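Long-range contacts in phosphoglycerate kinase (PDB 4NG4), which catalyses the reversible transfer of a phosphoryl group between ATP and 3-phosphoglycerate, an ATP-linked step of glycolysis: residues Arg26-Glu31 against Glu142-Phe147; Lys127-Asn132 against Ala158-Ala163; Gln193-Ala198 against Val219-Val224. All blocks are in the same frame, centred on the assembly; numbering follows the deposited sequence.

How the contacts relate
The three contacts sample both halves of the two-lobed kinase. Contacts 1 and 2 lie on the same side of the chain's centre, about 15 Å apart between centres, and they touch: R30 NE of contact 1 meets S161 OG of contact 2 at 2.9 Å, probably as a hydrogen bond. Contact 3 sits on the opposite side, its centre about 40 Å from that of contact 1. Contacts 1 and 3 are largely buried and pair parallel strands of two different sheets, each with an aspartate bonded to a backbone N-H near the strand start. Contact 2, partly buried, joins a turn to a helix start through a carboxylate and a shared carbonyl instead.

Contact 1: Arg26-Glu31 against Glu142-Phe147; sequences RVMIRE and ELCDIF
V27 and M28 pair in parallel with I146 and F147, the CA atoms of V27 and I146 lying 5.0 Å apart. Their strands are adjacent inner members of the six-stranded parallel sheet of the N-terminal, Rossmann-like domain of phosphoglycerate kinase; strand 64-69 pairs with the other edge of strand 26-31. The I146 N-H reaches R26 O, and the M28 N-H reaches I146 O at 3.0 Å. R26 O also accepts the D145 N-H, which arrives tilted 26° from the carbonyl plane, so one carbonyl is gripped by two successive amides.

At the strand start D145 folds back on R26. Its OD2 takes the R26 N-H on the anti lone pair, an almost straight bond of 2.9 Å, while the guanidinium and carboxylate planes stand 84° apart and the salt bridge from R26 NE to the same oxygen is long. The R26 chain, bent at chi3, carries its guanidinium past D145 to the end of helix 134-142, where NH1 lies 2.8 Å from L143 O and makes a weak hydrogen bond to E142 O. C144 CA lies over one guanidinium face, offset to its rim.

On the face bearing M28 and F147 the contact turns apolar. M28 CB packs on C144 CB at 3.8 Å, and M28 CE reaches L143 CB; W106 touches both M28 and L143. R30 laps F147 with its CB alone, for its guanidinium leads away to hydrogen bonds with S161 and with H70, a predicted substrate-binding residue. F147 CG is anti to the backbone N (chi1 178°); the ring lies against strand 26-31, CD1 3.3 Å from M28 O and CZ 3.8 Å from R30 CB.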
# COMPACT_ATOMS: atom_id res chain seq x y z
N ARG A 26 -23.91 0.45 -19.75
CA ARG A 26 -23.97 0.08 -18.33
C ARG A 26 -22.55 -0.16 -17.87
O ARG A 26 -21.87 -1.04 -18.40
CB ARG A 26 -24.79 -1.18 -18.13
CG ARG A 26 -26.27 -1.04 -18.45
CD ARG A 26 -26.97 -2.36 -18.26
NE ARG A 26 -26.65 -3.31 -19.33
CZ ARG A 26 -26.59 -4.64 -19.19
NH1 ARG A 26 -26.81 -5.23 -18.01
NH2 ARG A 26 -26.30 -5.40 -20.24
N VAL A 27 -22.11 0.63 -16.89
CA VAL A 27 -20.72 0.61 -16.45
C VAL A 27 -20.66 0.30 -14.98
O VAL A 27 -21.26 0.99 -14.16
CB VAL A 27 -20.01 1.96 -16.70
CG1 VAL A 27 -18.59 1.93 -16.13
CG2 VAL A 27 -19.99 2.29 -18.19
N MET A 28 -19.91 -0.75 -14.66
CA MET A 28 -19.78 -1.25 -13.30
C MET A 28 -18.38 -0.89 -12.79
O MET A 28 -17.38 -1.45 -13.25
CB MET A 28 -20.00 -2.76 -13.32
CG MET A 28 -20.59 -3.32 -12.05
SD MET A 28 -20.99 -5.07 -12.24
CE MET A 28 -22.63 -5.09 -11.50
N ILE A 29 -18.32 0.07 -11.87
CA ILE A 29 -17.06 0.55 -11.31
C ILE A 29 -16.84 -0.00 -9.90
O ILE A 29 -17.57 0.33 -8.98
CB ILE A 29 -17.03 2.09 -11.23
CG1 ILE A 29 -17.31 2.71 -12.59
CG2 ILE A 29 -15.69 2.59 -10.71
CD1 ILE A 29 -17.53 4.20 -12.52
N ARG A 30 -15.81 -0.84 -9.74
CA ARG A 30 -15.42 -1.33 -8.43
C ARG A 30 -14.50 -0.31 -7.77
O ARG A 30 -13.38 -0.04 -8.24
CB ARG A 30 -14.70 -2.68 -8.55
CG ARG A 30 -14.24 -3.30 -7.20
CD ARG A 30 -15.37 -3.86 -6.40
NE ARG A 30 -14.92 -4.72 -5.30
CZ ARG A 30 -14.52 -4.29 -4.11
NH1 ARG A 30 -14.48 -3.00 -3.82
NH2 ARG A 30 -14.12 -5.17 -3.20
N GLU A 31 -14.97 0.23 -6.65
CA GLU A 31 -14.22 1.22 -5.89
C GLU A 31 -13.97 0.72 -4.46
O GLU A 31 -14.57 -0.25 -4.00
CB GLU A 31 -15.00 2.53 -5.86
CG GLU A 31 -15.28 3.14 -7.24
CD GLU A 31 -14.13 3.93 -7.80
OE1 GLU A 31 -13.12 4.09 -7.10
OE2 GLU A 31 -14.24 4.40 -8.97
N GLU A 142 -23.10 -10.46 -16.14
CA GLU A 142 -24.39 -10.34 -16.84
C GLU A 142 -24.92 -8.90 -16.75
O GLU A 142 -25.43 -8.36 -17.73
CB GLU A 142 -25.40 -11.30 -16.21
CG GLU A 142 -26.43 -11.90 -17.15
CD GLU A 142 -25.83 -12.88 -18.16
OE1 GLU A 142 -24.62 -13.17 -18.08
OE2 GLU A 142 -26.58 -13.35 -19.04
N LEU A 143 -24.77 -8.29 -15.57
CA LEU A 143 -25.37 -6.99 -15.24
C LEU A 143 -24.73 -5.76 -15.91
O LEU A 143 -25.22 -4.65 -15.75
CB LEU A 143 -25.38 -6.78 -13.72
CG LEU A 143 -26.13 -7.80 -12.85
CD1 LEU A 143 -25.67 -7.70 -11.40
CD2 LEU A 143 -27.64 -7.62 -12.95
N CYS A 144 -23.64 -5.95 -16.67
CA CYS A 144 -22.96 -4.79 -17.25
C CYS A 144 -22.33 -5.04 -18.63
O CYS A 144 -21.98 -6.17 -18.98
CB CYS A 144 -21.87 -4.31 -16.29
SG CYS A 144 -20.34 -5.22 -16.45
N ASP A 145 -22.20 -3.96 -19.39
CA ASP A 145 -21.47 -3.97 -20.66
C ASP A 145 -19.97 -3.91 -20.38
O ASP A 145 -19.21 -4.69 -20.95
CB ASP A 145 -21.86 -2.77 -21.51
CG ASP A 145 -23.30 -2.79 -21.95
OD1 ASP A 145 -23.66 -3.71 -22.71
OD2 ASP A 145 -24.06 -1.88 -21.54
N ILE A 146 -19.57 -2.97 -19.52
CA ILE A 146 -18.16 -2.76 -19.19
C ILE A 146 -17.93 -2.84 -17.68
O ILE A 146 -18.72 -2.31 -16.90
CB ILE A 146 -17.66 -1.39 -19.68
CG1 ILE A 146 -17.86 -1.23 -21.19
CG2 ILE A 146 -16.18 -1.21 -19.33
CD1 ILE A 146 -17.58 0.15 -21.68
N PHE A 147 -16.83 -3.49 -17.29
CA PHE A 147 -16.38 -3.51 -15.90
C PHE A 147 -15.10 -2.70 -15.76
O PHE A 147 -14.16 -2.90 -16.53
CB PHE A 147 -16.13 -4.94 -15.44
CG PHE A 147 -15.61 -5.04 -14.02
CD1 PHE A 147 -16.34 -4.53 -12.97
CD2 PHE A 147 -14.38 -5.63 -13.76
CE1 PHE A 147 -15.88 -4.61 -11.67
CE2 PHE A 147 -13.90 -5.71 -12.46
CZ PHE A 147 -14.66 -5.20 -11.41

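Contact 2: Lys127-Asn132 against Ala158-Ala163; sequences KGENEN and AQASTA
E129 grips the start of helix 160-168 with both its backbone and its side chain, from a type I beta turn that runs to N132. Its carbonyl O accepts the A160 N-H at 3.1 Å, in the carbonyl plane on a lone pair, and also the N132 N-H that closes the turn. One oxygen thus ties the turn to itself and to the helix. The carboxylate extends the grip. E129 CG is anti to the backbone N (chi1 165°), and the chain bends at chi2; OE2 takes the S161 N-H at 2.8 Å, measured to S161 N, on its syn lone pair.

This is the tightly packed side, where E129, A160 and S161 are all buried. A160 CB sits against OE2, and V123 touches both E129 and S161. S161 OG is hydrogen-bonded to R30 NE; its very short approach to E129 OE1 is doubtful in the model. N132 reaches in beside the helix, where its ND2 lies 4.1 Å from A163 CB; the position of its OD1 is doubtful.

Packing is looser toward solvent. The exposed N130 meets the Q159 amide, with NE2 3.4 Å from N130 CA and the two amide planes 84° apart. N132 CB lies 3.7 Å from A158 O at the exposed A158. The E76 carboxylate receives the backbone N-H groups of G128 and N130.

The Q159 side chain is about 4 Å from those of R124 and R157, both predicted to bind substrate, so the contact borders the probable substrate site. A carboxylate accepting an N-H at a helix start is suited to the partial positive charge there, which would probably favour an ionised E129, with the R30 guanidinium nearby.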
# COMPACT_ATOMS: atom_id res chain seq x y z
N LYS A 127 -23.26 -14.29 -0.57
CA LYS A 127 -22.76 -15.67 -0.58
C LYS A 127 -21.84 -15.85 -1.79
O LYS A 127 -22.32 -15.80 -2.94
CB LYS A 127 -23.91 -16.69 -0.68
CG LYS A 127 -24.49 -17.23 0.63
CD LYS A 127 -25.52 -18.34 0.34
CE LYS A 127 -26.00 -19.11 1.58
NZ LYS A 127 -27.36 -18.71 2.02
N GLY A 128 -20.53 -16.01 -1.54
CA GLY A 128 -19.57 -16.37 -2.59
C GLY A 128 -18.54 -15.33 -3.02
O GLY A 128 -17.66 -15.63 -3.83
N GLU A 129 -18.62 -14.12 -2.48
CA GLU A 129 -17.65 -13.08 -2.79
C GLU A 129 -16.24 -13.50 -2.43
O GLU A 129 -15.32 -13.46 -3.26
CB GLU A 129 -18.01 -11.77 -2.05
CG GLU A 129 -16.89 -10.73 -2.00
CD GLU A 129 -16.66 -9.99 -3.31
OE1 GLU A 129 -16.41 -8.76 -3.26
OE2 GLU A 129 -16.75 -10.62 -4.39
N ASN A 130 -16.05 -13.89 -1.18
CA ASN A 130 -14.72 -14.26 -0.69
C ASN A 130 -14.05 -15.49 -1.37
O ASN A 130 -12.82 -15.56 -1.43
CB ASN A 130 -14.76 -14.43 0.83
CG ASN A 130 -13.52 -15.03 1.33
OD1 ASN A 130 -12.49 -14.36 1.41
ND2 ASN A 130 -13.56 -16.33 1.63
N GLU A 131 -14.84 -16.42 -1.90
CA GLU A 131 -14.30 -17.58 -2.62
C GLU A 131 -14.13 -17.33 -4.12
O GLU A 131 -13.70 -18.23 -4.86
CB GLU A 131 -15.22 -18.79 -2.47
CG GLU A 131 -15.20 -19.50 -1.13
CD GLU A 131 -16.31 -20.57 -1.07
OE1 GLU A 131 -16.89 -20.89 -2.15
OE2 GLU A 131 -16.61 -21.06 0.05
N ASN A 132 -14.50 -16.14 -4.60
CA ASN A 132 -14.49 -15.85 -6.03
C ASN A 132 -15.26 -16.91 -6.79
O ASN A 132 -14.78 -17.47 -7.76
CB ASN A 132 -13.06 -15.76 -6.54
CG ASN A 132 -12.96 -15.04 -7.86
OD1 ASN A 132 -13.57 -13.99 -8.05
ND2 ASN A 132 -12.16 -15.58 -8.78
N ALA A 158 -8.31 -12.47 -4.66
CA ALA A 158 -9.20 -12.94 -5.71
C ALA A 158 -10.58 -13.08 -5.11
O ALA A 158 -10.82 -13.94 -4.26
CB ALA A 158 -8.73 -14.27 -6.26
N GLN A 159 -11.47 -12.21 -5.54
CA GLN A 159 -12.84 -12.19 -5.06
C GLN A 159 -13.76 -11.85 -6.21
O GLN A 159 -13.35 -11.14 -7.13
CB GLN A 159 -12.95 -11.20 -3.91
CG GLN A 159 -12.33 -11.74 -2.62
CD GLN A 159 -12.50 -10.81 -1.46
OE1 GLN A 159 -12.02 -9.69 -1.49
NE2 GLN A 159 -13.21 -11.25 -0.43
N ALA A 160 -14.97 -12.39 -6.19
CA ALA A 160 -15.93 -12.22 -7.29
C ALA A 160 -15.98 -10.78 -7.84
O ALA A 160 -16.03 -10.57 -9.04
CB ALA A 160 -17.32 -12.64 -6.80
N SER A 161 -15.94 -9.82 -6.94
CA SER A 161 -16.05 -8.41 -7.27
C SER A 161 -14.74 -7.73 -7.70
O SER A 161 -14.77 -6.60 -8.21
CB SER A 161 -16.68 -7.65 -6.08
OG SER A 161 -15.79 -7.50 -4.99
N THR A 162 -13.61 -8.41 -7.49
CA THR A 162 -12.27 -7.90 -7.87
C THR A 162 -11.57 -8.69 -8.98
O THR A 162 -10.65 -8.17 -9.63
CB THR A 162 -11.29 -7.93 -6.70
OG1 THR A 162 -11.01 -9.29 -6.36
CG2 THR A 162 -11.86 -7.21 -5.49
N ALA A 163 -11.99 -9.94 -9.17
CA ALA A 163 -11.29 -10.86 -10.05
C ALA A 163 -12.25 -11.63 -10.96
O ALA A 163 -12.14 -11.58 -12.19
CB ALA A 163 -10.48 -11.82 -9.22

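Contact 3: Gln193-Ala198 against Val219-Val224; sequences QKPLVA and VDQLIV
V219 to I223 run beside L196-A198 in a parallel pair, the axes of strands 196-198 and 221-224 being 4.9 Å apart at closest approach and 14° from parallel. They are the two strands of a beta-alpha-beta unit, crossing over through helix 209-216, at one edge of the parallel sheet in the nucleotide-binding domain.

V219 opens the segment with CG1, which wedges between A198 CB at 3.7 Å and L196 CD2. D220 then bonds in both directions: its N-H goes to L196 O at 3.0 Å, while OD2 receives the L196 N-H on its anti lone pair. OD2 also lies 3.6 Å from CA of P195, which follows a cis peptide bond.

Q221 adds only weak backbone bonds, to L196 O and from A198 N. Its side chain bends at chi2 (79°), and OE1 rests 3.6 Å from both V197 CG2 and P195 CB; L313 of helix 304-316 also touches this glutamine. On the other face of the sheet, L222 reaches back to A198, where its CD1 packs on A198 CB at 3.6 Å. I223 touches Y310 and M314 of helix 304-316 with its side chain, and its N-H bonds to A198 O at 3.0 Å from I223 N, the donor tilted 18° from the carbonyl plane.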
# COMPACT_ATOMS: atom_id res chain seq x y z
N GLN A 193 14.57 6.46 -12.55
CA GLN A 193 15.65 7.40 -12.76
C GLN A 193 16.73 7.03 -11.74
O GLN A 193 16.51 7.14 -10.55
CB GLN A 193 15.16 8.84 -12.59
CG GLN A 193 16.26 9.92 -12.73
CD GLN A 193 17.20 9.67 -13.90
OE1 GLN A 193 16.84 9.87 -15.07
NE2 GLN A 193 18.43 9.24 -13.59
N LYS A 194 17.88 6.54 -12.22
CA LYS A 194 18.94 6.04 -11.33
C LYS A 194 19.70 7.19 -10.64
O LYS A 194 19.68 8.31 -11.11
CB LYS A 194 19.92 5.14 -12.10
CG LYS A 194 19.28 3.90 -12.76
CD LYS A 194 20.17 2.62 -12.69
CE LYS A 194 19.86 1.63 -13.83
NZ LYS A 194 19.82 0.21 -13.39
N PRO A 195 20.34 6.91 -9.50
CA PRO A 195 20.24 5.68 -8.69
C PRO A 195 18.86 5.51 -8.04
O PRO A 195 18.25 6.50 -7.63
CB PRO A 195 21.31 5.86 -7.61
CG PRO A 195 21.80 7.26 -7.73
CD PRO A 195 21.50 7.72 -9.12
N LEU A 196 18.38 4.27 -8.00
CA LEU A 196 17.19 3.92 -7.25
C LEU A 196 17.64 3.51 -5.87
O LEU A 196 18.55 2.70 -5.75
CB LEU A 196 16.46 2.76 -7.92
CG LEU A 196 15.26 2.19 -7.17
CD1 LEU A 196 14.13 3.19 -7.14
CD2 LEU A 196 14.81 0.87 -7.79
N VAL A 197 17.01 4.06 -4.83
CA VAL A 197 17.26 3.63 -3.44
C VAL A 197 15.98 3.15 -2.77
O VAL A 197 14.92 3.74 -2.92
CB VAL A 197 17.84 4.77 -2.60
CG1 VAL A 197 18.04 4.31 -1.18
CG2 VAL A 197 19.15 5.23 -3.19
N ALA A 198 16.08 2.07 -2.01
CA ALA A 198 14.92 1.50 -1.33
C ALA A 198 15.23 1.40 0.14
O ALA A 198 16.15 0.69 0.53
CB ALA A 198 14.62 0.13 -1.90
N VAL A 219 17.50 -2.32 -7.26
CA VAL A 219 18.04 -1.13 -6.61
C VAL A 219 19.54 -1.00 -6.78
O VAL A 219 20.22 -1.95 -7.16
CB VAL A 219 17.72 -1.11 -5.11
CG1 VAL A 219 16.24 -1.32 -4.90
CG2 VAL A 219 18.53 -2.17 -4.35
N ASP A 220 20.06 0.20 -6.50
CA ASP A 220 21.49 0.45 -6.46
C ASP A 220 22.00 0.48 -5.02
O ASP A 220 23.07 -0.03 -4.72
CB ASP A 220 21.80 1.74 -7.19
CG ASP A 220 21.46 1.66 -8.66
OD1 ASP A 220 22.26 1.08 -9.42
OD2 ASP A 220 20.39 2.15 -9.06
N GLN A 221 21.22 1.10 -4.14
CA GLN A 221 21.46 1.09 -2.71
C GLN A 221 20.23 0.50 -2.05
O GLN A 221 19.11 0.61 -2.60
CB GLN A 221 21.68 2.52 -2.20
CG GLN A 221 23.06 3.15 -2.49
CD GLN A 221 23.23 3.67 -3.92
OE1 GLN A 221 22.35 4.34 -4.47
NE2 GLN A 221 24.39 3.40 -4.51
N LEU A 222 20.41 -0.16 -0.90
CA LEU A 222 19.28 -0.62 -0.08
C LEU A 222 19.56 -0.40 1.40
O LEU A 222 20.66 -0.67 1.87
CB LEU A 222 19.00 -2.11 -0.32
CG LEU A 222 17.82 -2.75 0.44
CD1 LEU A 222 16.50 -2.37 -0.20
CD2 LEU A 222 17.96 -4.27 0.49
N ILE A 223 18.56 0.09 2.13
CA ILE A 223 18.72 0.45 3.54
C ILE A 223 17.68 -0.25 4.39
O ILE A 223 16.47 -0.06 4.21
CB ILE A 223 18.53 1.95 3.74
CG1 ILE A 223 19.73 2.72 3.19
CG2 ILE A 223 18.36 2.28 5.23
CD1 ILE A 223 19.53 4.22 3.21
N VAL A 224 18.14 -1.05 5.33
CA VAL A 224 17.24 -1.71 6.26
C VAL A 224 17.22 -0.91 7.57
O VAL A 224 18.26 -0.37 7.98
CB VAL A 224 17.64 -3.18 6.55
CG1 VAL A 224 17.71 -3.97 5.27
CG2 VAL A 224 18.97 -3.25 7.27